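Local coordinates for protein BIFUNCTIONAL PROTEIN Proline utilization A (PutA) (Corynebacterium freiburgense, PDB 5UX5) that probably oxidises proline to glutamate in two steps, with an FAD-dependent proline dehydrogenase and an NAD-dependent aldehyde dehydrogenase domain joined in one chain, at residues 890-900 with 1053-1061. Residues are numbered along the deposited sequence; the frame is centred on the assembly and turned at random.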
ATOM      1  N   TRP A 890       6.594  -3.146  20.263  1.00 38.04           N
ATOM      2  CA  TRP A 890       6.806  -3.020  21.691  1.00 29.79           C
ATOM      3  C   TRP A 890       6.157  -4.209  22.399  1.00 35.78           C
ATOM      4  O   TRP A 890       5.476  -5.032  21.780  1.00 38.81           O
ATOM      5  CB  TRP A 890       6.215  -1.695  22.191  1.00 29.09           C
ATOM      6  CG  TRP A 890       6.774  -0.454  21.526  1.00 32.88           C
ATOM      7  CD1 TRP A 890       7.850  -0.392  20.699  1.00 29.77           C
ATOM      8  CD2 TRP A 890       6.313   0.916  21.683  1.00 32.39           C
ATOM      9  NE1 TRP A 890       8.083   0.921  20.309  1.00 30.37           N
ATOM     10  CE2 TRP A 890       7.151   1.735  20.896  1.00 24.84           C
ATOM     11  CE3 TRP A 890       5.264   1.512  22.389  1.00 25.76           C
ATOM     12  CZ2 TRP A 890       6.976   3.106  20.797  1.00 24.25           C
ATOM     13  CZ3 TRP A 890       5.103   2.875  22.305  1.00 25.91           C
ATOM     14  CH2 TRP A 890       5.957   3.661  21.511  1.00 25.15           C
ATOM     15  N   LYS A 891       6.381  -4.303  23.710  1.00 36.86           N
ATOM     16  CA  LYS A 891       5.687  -5.263  24.600  1.00 30.19           C
ATOM     17  C   LYS A 891       5.933  -6.700  24.144  1.00 30.72           C
ATOM     18  O   LYS A 891       7.089  -7.088  23.916  1.00 34.56           O
ATOM     19  CB  LYS A 891       4.221  -4.847  24.676  1.00 34.67           C
ATOM     20  CG  LYS A 891       3.997  -3.473  25.274  1.00 38.97           C
ATOM     21  CD  LYS A 891       2.551  -3.063  25.156  1.00 35.65           C
ATOM     22  CE  LYS A 891       2.340  -1.704  25.783  1.00 29.63           C
ATOM     23  NZ  LYS A 891       0.974  -1.145  25.565  1.00 35.75           N
ATOM     24  N   ASN A 892       4.901  -7.539  24.006  1.00 39.96           N
ATOM     25  CA  ASN A 892       5.135  -8.929  23.636  1.00 41.11           C
ATOM     26  C   ASN A 892       5.469  -9.089  22.171  1.00 43.79           C
ATOM     27  O   ASN A 892       5.754 -10.209  21.739  1.00 48.86           O
ATOM     28  CB  ASN A 892       3.925  -9.797  23.981  1.00 51.43           C
ATOM     29  CG  ASN A 892       4.216 -11.305  23.889  1.00 55.91           C
ATOM     30  OD1 ASN A 892       3.378 -12.070  23.403  1.00 59.52           O
ATOM     31  ND2 ASN A 892       5.387 -11.733  24.354  1.00 48.83           N
ATOM     32  N   SER A 893       5.467  -8.003  21.402  1.00 41.97           N
ATOM     33  CA  SER A 893       5.731  -8.133  19.981  1.00 39.09           C
ATOM     34  C   SER A 893       7.218  -8.248  19.676  1.00 36.49           C
ATOM     35  O   SER A 893       7.582  -8.667  18.577  1.00 39.77           O
ATOM     36  CB  SER A 893       5.107  -6.950  19.242  1.00 49.98           C
ATOM     37  OG  SER A 893       3.740  -6.783  19.632  1.00 53.28           O
ATOM     38  N   SER A 894       8.088  -7.911  20.619  1.00 35.53           N
ATOM     39  CA  SER A 894       9.520  -7.891  20.364  1.00 24.17           C
ATOM     40  C   SER A 894      10.278  -8.534  21.533  1.00 39.08           C
ATOM     41  O   SER A 894       9.852  -8.477  22.697  1.00 39.31           O
ATOM     42  CB  SER A 894       9.971  -6.456  20.118  1.00 23.48           C
ATOM     43  OG  SER A 894      11.387  -6.340  20.133  1.00 54.84           O
ATOM     44  N   VAL A 895      11.395  -9.175  21.209  1.00 29.14           N
ATOM     45  CA  VAL A 895      12.381  -9.605  22.192  1.00 36.48           C
ATOM     46  C   VAL A 895      13.711  -8.978  21.819  1.00 36.32           C
ATOM     47  O   VAL A 895      14.132  -9.074  20.660  1.00 42.38           O
ATOM     48  CB  VAL A 895      12.533 -11.138  22.261  1.00 40.09           C
ATOM     49  CG1 VAL A 895      13.679 -11.495  23.206  1.00 39.15           C
ATOM     50  CG2 VAL A 895      11.255 -11.801  22.717  1.00 29.49           C
ATOM     51  N   GLY A 896      14.358  -8.330  22.790  1.00 30.18           N
ATOM     52  CA  GLY A 896      15.674  -7.754  22.621  1.00 23.28           C
ATOM     53  C   GLY A 896      15.678  -6.257  22.856  1.00 31.39           C
ATOM     54  O   GLY A 896      14.699  -5.655  23.312  1.00 31.48           O
ATOM     55  N   VAL A 897      16.838  -5.653  22.586  1.00 32.88           N
ATOM     56  CA  VAL A 897      16.941  -4.197  22.635  1.00 34.69           C
ATOM     57  C   VAL A 897      15.999  -3.543  21.630  1.00 34.71           C
ATOM     58  O   VAL A 897      15.517  -2.426  21.853  1.00 34.42           O
ATOM     59  CB  VAL A 897      18.392  -3.750  22.412  1.00 29.19           C
ATOM     60  CG1 VAL A 897      18.461  -2.255  22.578  1.00 29.48           C
ATOM     61  CG2 VAL A 897      19.313  -4.463  23.410  1.00 27.05           C
ATOM     62  N   GLY A 898      15.754  -4.189  20.499  1.00 32.36           N
ATOM     63  CA  GLY A 898      14.608  -3.811  19.702  1.00 34.83           C
ATOM     64  C   GLY A 898      14.727  -2.722  18.651  1.00 28.29           C
ATOM     65  O   GLY A 898      13.777  -1.968  18.473  1.00 35.01           O
ATOM     66  N   ALA A 899      15.838  -2.596  17.941  1.00 23.96           N
ATOM     67  CA  ALA A 899      15.817  -1.665  16.811  1.00 25.22           C
ATOM     68  C   ALA A 899      14.913  -2.225  15.740  1.00 27.02           C
ATOM     69  O   ALA A 899      14.736  -3.439  15.636  1.00 29.24           O
ATOM     70  CB  ALA A 899      17.200  -1.427  16.208  1.00 20.06           C
ATOM     71  N   LYS A 900      14.336  -1.329  14.949  1.00 28.63           N
ATOM     72  CA  LYS A 900      13.428  -1.731  13.879  1.00 19.89           C
ATOM     73  C   LYS A 900      14.185  -2.220  12.662  1.00 19.65           C
ATOM     74  O   LYS A 900      15.109  -1.563  12.193  1.00 29.84           O
ATOM     75  CB  LYS A 900      12.506  -0.588  13.470  1.00 19.85           C
ATOM     76  CG  LYS A 900      11.489  -0.308  14.506  1.00 29.84           C
ATOM     77  CD  LYS A 900      10.563   0.808  14.155  1.00 34.20           C
ATOM     78  CE  LYS A 900       9.356   0.664  15.048  1.00 36.83           C
ATOM     79  NZ  LYS A 900       8.300   1.529  14.568  1.00 45.98           N
ATOM     80  N   LEU A1053      20.123   4.475  23.454  1.00 29.21           N
ATOM     81  CA  LEU A1053      19.146   3.589  22.817  1.00 28.32           C
ATOM     82  C   LEU A1053      18.460   2.722  23.865  1.00 33.63           C
ATOM     83  O   LEU A1053      17.283   2.380  23.724  1.00 37.51           O
ATOM     84  CB  LEU A1053      19.801   2.739  21.715  1.00 21.80           C
ATOM     85  CG  LEU A1053      20.263   3.486  20.442  1.00 23.76           C
ATOM     86  CD1 LEU A1053      21.056   2.641  19.474  1.00 21.09           C
ATOM     87  CD2 LEU A1053      19.142   4.115  19.694  1.00 24.77           C
ATOM     88  N   HIS A1054      19.166   2.412  24.954  1.00 32.33           N
ATOM     89  CA  HIS A1054      18.606   1.636  26.050  1.00 27.01           C
ATOM     90  C   HIS A1054      17.491   2.370  26.774  1.00 34.49           C
ATOM     91  O   HIS A1054      16.730   1.733  27.519  1.00 24.81           O
ATOM     92  CB  HIS A1054      19.713   1.270  27.040  1.00 23.91           C
ATOM     93  CG  HIS A1054      20.842   0.520  26.419  1.00 23.38           C
ATOM     94  ND1 HIS A1054      22.164   0.804  26.683  1.00 25.50           N
ATOM     95  CD2 HIS A1054      20.849  -0.520  25.551  1.00 29.35           C
ATOM     96  CE1 HIS A1054      22.938  -0.015  25.995  1.00 25.49           C
ATOM     97  NE2 HIS A1054      22.164  -0.833  25.301  1.00 29.06           N
ATOM     98  N   PHE A1055      17.349   3.677  26.546  1.00 30.77           N
ATOM     99  CA  PHE A1055      16.340   4.472  27.227  1.00 27.58           C
ATOM    100  C   PHE A1055      15.189   4.883  26.325  1.00 30.36           C
ATOM    101  O   PHE A1055      14.332   5.665  26.754  1.00 36.26           O
ATOM    102  CB  PHE A1055      17.004   5.700  27.848  1.00 28.81           C
ATOM    103  CG  PHE A1055      17.958   5.358  28.955  1.00 30.54           C
ATOM    104  CD1 PHE A1055      19.215   4.836  28.670  1.00 29.26           C
ATOM    105  CD2 PHE A1055      17.602   5.543  30.276  1.00 29.67           C
ATOM    106  CE1 PHE A1055      20.094   4.500  29.689  1.00 28.00           C
ATOM    107  CE2 PHE A1055      18.492   5.225  31.298  1.00 33.92           C
ATOM    108  CZ  PHE A1055      19.732   4.701  31.003  1.00 30.30           C
ATOM    109  N   LEU A1056      15.138   4.360  25.093  1.00 34.00           N
ATOM    110  CA  LEU A1056      14.222   4.827  24.051  1.00 26.98           C
ATOM    111  C   LEU A1056      13.593   3.662  23.286  1.00 29.81           C
ATOM    112  O   LEU A1056      14.210   2.617  23.045  1.00 29.36           O
ATOM    113  CB  LEU A1056      14.945   5.750  23.054  1.00 23.62           C
ATOM    114  CG  LEU A1056      15.567   7.025  23.634  1.00 24.20           C
ATOM    115  CD1 LEU A1056      16.553   7.595  22.641  1.00 28.84           C
ATOM    116  CD2 LEU A1056      14.506   8.055  23.989  1.00 24.97           C
ATOM    117  N   LYS A1057      12.365   3.874  22.865  1.00 23.67           N
ATOM    118  CA  LYS A1057      11.652   2.937  22.013  1.00 23.27           C
ATOM    119  C   LYS A1057      11.466   3.575  20.638  1.00 25.93           C
ATOM    120  O   LYS A1057      10.833   4.630  20.517  1.00 27.47           O
ATOM    121  CB  LYS A1057      10.293   2.596  22.630  1.00 30.68           C
ATOM    122  CG  LYS A1057      10.311   1.908  23.978  1.00 27.02           C
ATOM    123  CD  LYS A1057       8.877   1.651  24.427  1.00 25.86           C
ATOM    124  CE  LYS A1057       8.139   2.969  24.545  1.00 34.45           C
ATOM    125  NZ  LYS A1057       6.894   2.927  25.370  1.00 45.64           N
ATOM    126  N   GLU A1058      11.978   2.923  19.604  1.00 24.57           N
ATOM    127  CA  GLU A1058      11.834   3.474  18.265  1.00 26.99           C
ATOM    128  C   GLU A1058      10.376   3.377  17.825  1.00 29.72           C
ATOM    129  O   GLU A1058       9.649   2.462  18.239  1.00 26.88           O
ATOM    130  CB  GLU A1058      12.733   2.714  17.286  1.00 24.02           C
ATOM    131  CG  GLU A1058      14.203   2.775  17.651  1.00 24.45           C
ATOM    132  CD  GLU A1058      15.096   1.968  16.726  1.00 30.80           C
ATOM    133  OE1 GLU A1058      16.334   1.925  16.980  1.00 27.85           O
ATOM    134  OE2 GLU A1058      14.566   1.356  15.773  1.00 32.93           O
ATOM    135  N   GLN A1059       9.944   4.337  16.992  1.00 25.66           N
ATOM    136  CA  GLN A1059       8.570   4.346  16.485  1.00 21.87           C
ATOM    137  C   GLN A1059       8.456   5.013  15.119  1.00 22.54           C
ATOM    138  O   GLN A1059       8.989   6.106  14.905  1.00 23.21           O
ATOM    139  CB  GLN A1059       7.622   5.062  17.456  1.00 22.69           C
ATOM    140  CG  GLN A1059       6.185   5.176  16.974  1.00 23.60           C
ATOM    141  CD  GLN A1059       5.308   5.945  17.924  1.00 28.37           C
ATOM    142  OE1 GLN A1059       5.527   7.134  18.150  1.00 39.86           O
ATOM    143  NE2 GLN A1059       4.281   5.286  18.459  1.00 25.57           N
ATOM    144  N   ALA A1060       7.687   4.387  14.225  1.00 21.28           N
ATOM    145  CA  ALA A1060       7.360   4.945  12.915  1.00 21.02           C
ATOM    146  C   ALA A1060       5.910   5.403  12.895  1.00 26.02           C
ATOM    147  O   ALA A1060       5.019   4.632  13.255  1.00 29.28           O
ATOM    148  CB  ALA A1060       7.576   3.914  11.816  1.00 21.82           C
ATOM    149  N   VAL A1061       5.672   6.657  12.494  1.00 32.29           N
ATOM    150  CA  VAL A1061       4.317   7.208  12.391  1.00 29.41           C
ATOM    151  C   VAL A1061       4.083   7.606  10.941  1.00 36.34           C
ATOM    152  O   VAL A1061       4.686   8.570  10.446  1.00 39.49           O
ATOM    153  CB  VAL A1061       4.088   8.405  13.314  1.00 22.94           C
ATOM    154  CG1 VAL A1061       2.613   8.759  13.337  1.00 23.60           C
ATOM    155  CG2 VAL A1061       4.604   8.117  14.717  1.00 38.39           C
TER
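Strand 1056-1064 of the C-terminal domain, which pairs in parallel with strand 870-873, meets residues 890-900 of the aldehyde dehydrogenase domain, chiefly through Trp890 and Glu1058. Trp890 NE1 donates to the backbone Glu1058 O at 3.0 Å, N-H...O angle 154°, and that oxygen lies near the indole plane. The Lys1057 side chain passes over one face of the indole, its direction nearly perpendicular to that of the Trp890 side chain: a bend at chi3 (-60°) sets CE 3.6 Å from the centroid of the six-membered ring and NZ 3.9 Å from it, a CH-pi and a cation-pi contact together. The side chain of Glu1058 runs extended to the loop, where OE2 accepts from Lys900 N at 2.8 Å, the donor standing above the carboxylate plane, while OE1 lies 3.5 Å from Ala899 CB and is bonded by Asn905. The extended Lys900 side chain runs antiparallel to that of Glu1058, and its NZ bonds to Gly869 O. Val897 CG1 reaches the edge of the His1054 ring, 4.2 Å from CD2. Glu1058 thus accepts through both backbone O and OE2, tying its strand to Trp890 on strand 890-891 and to Lys900 in the loop further on; the ammonium over the indole probably gains electrostatic stabilisation.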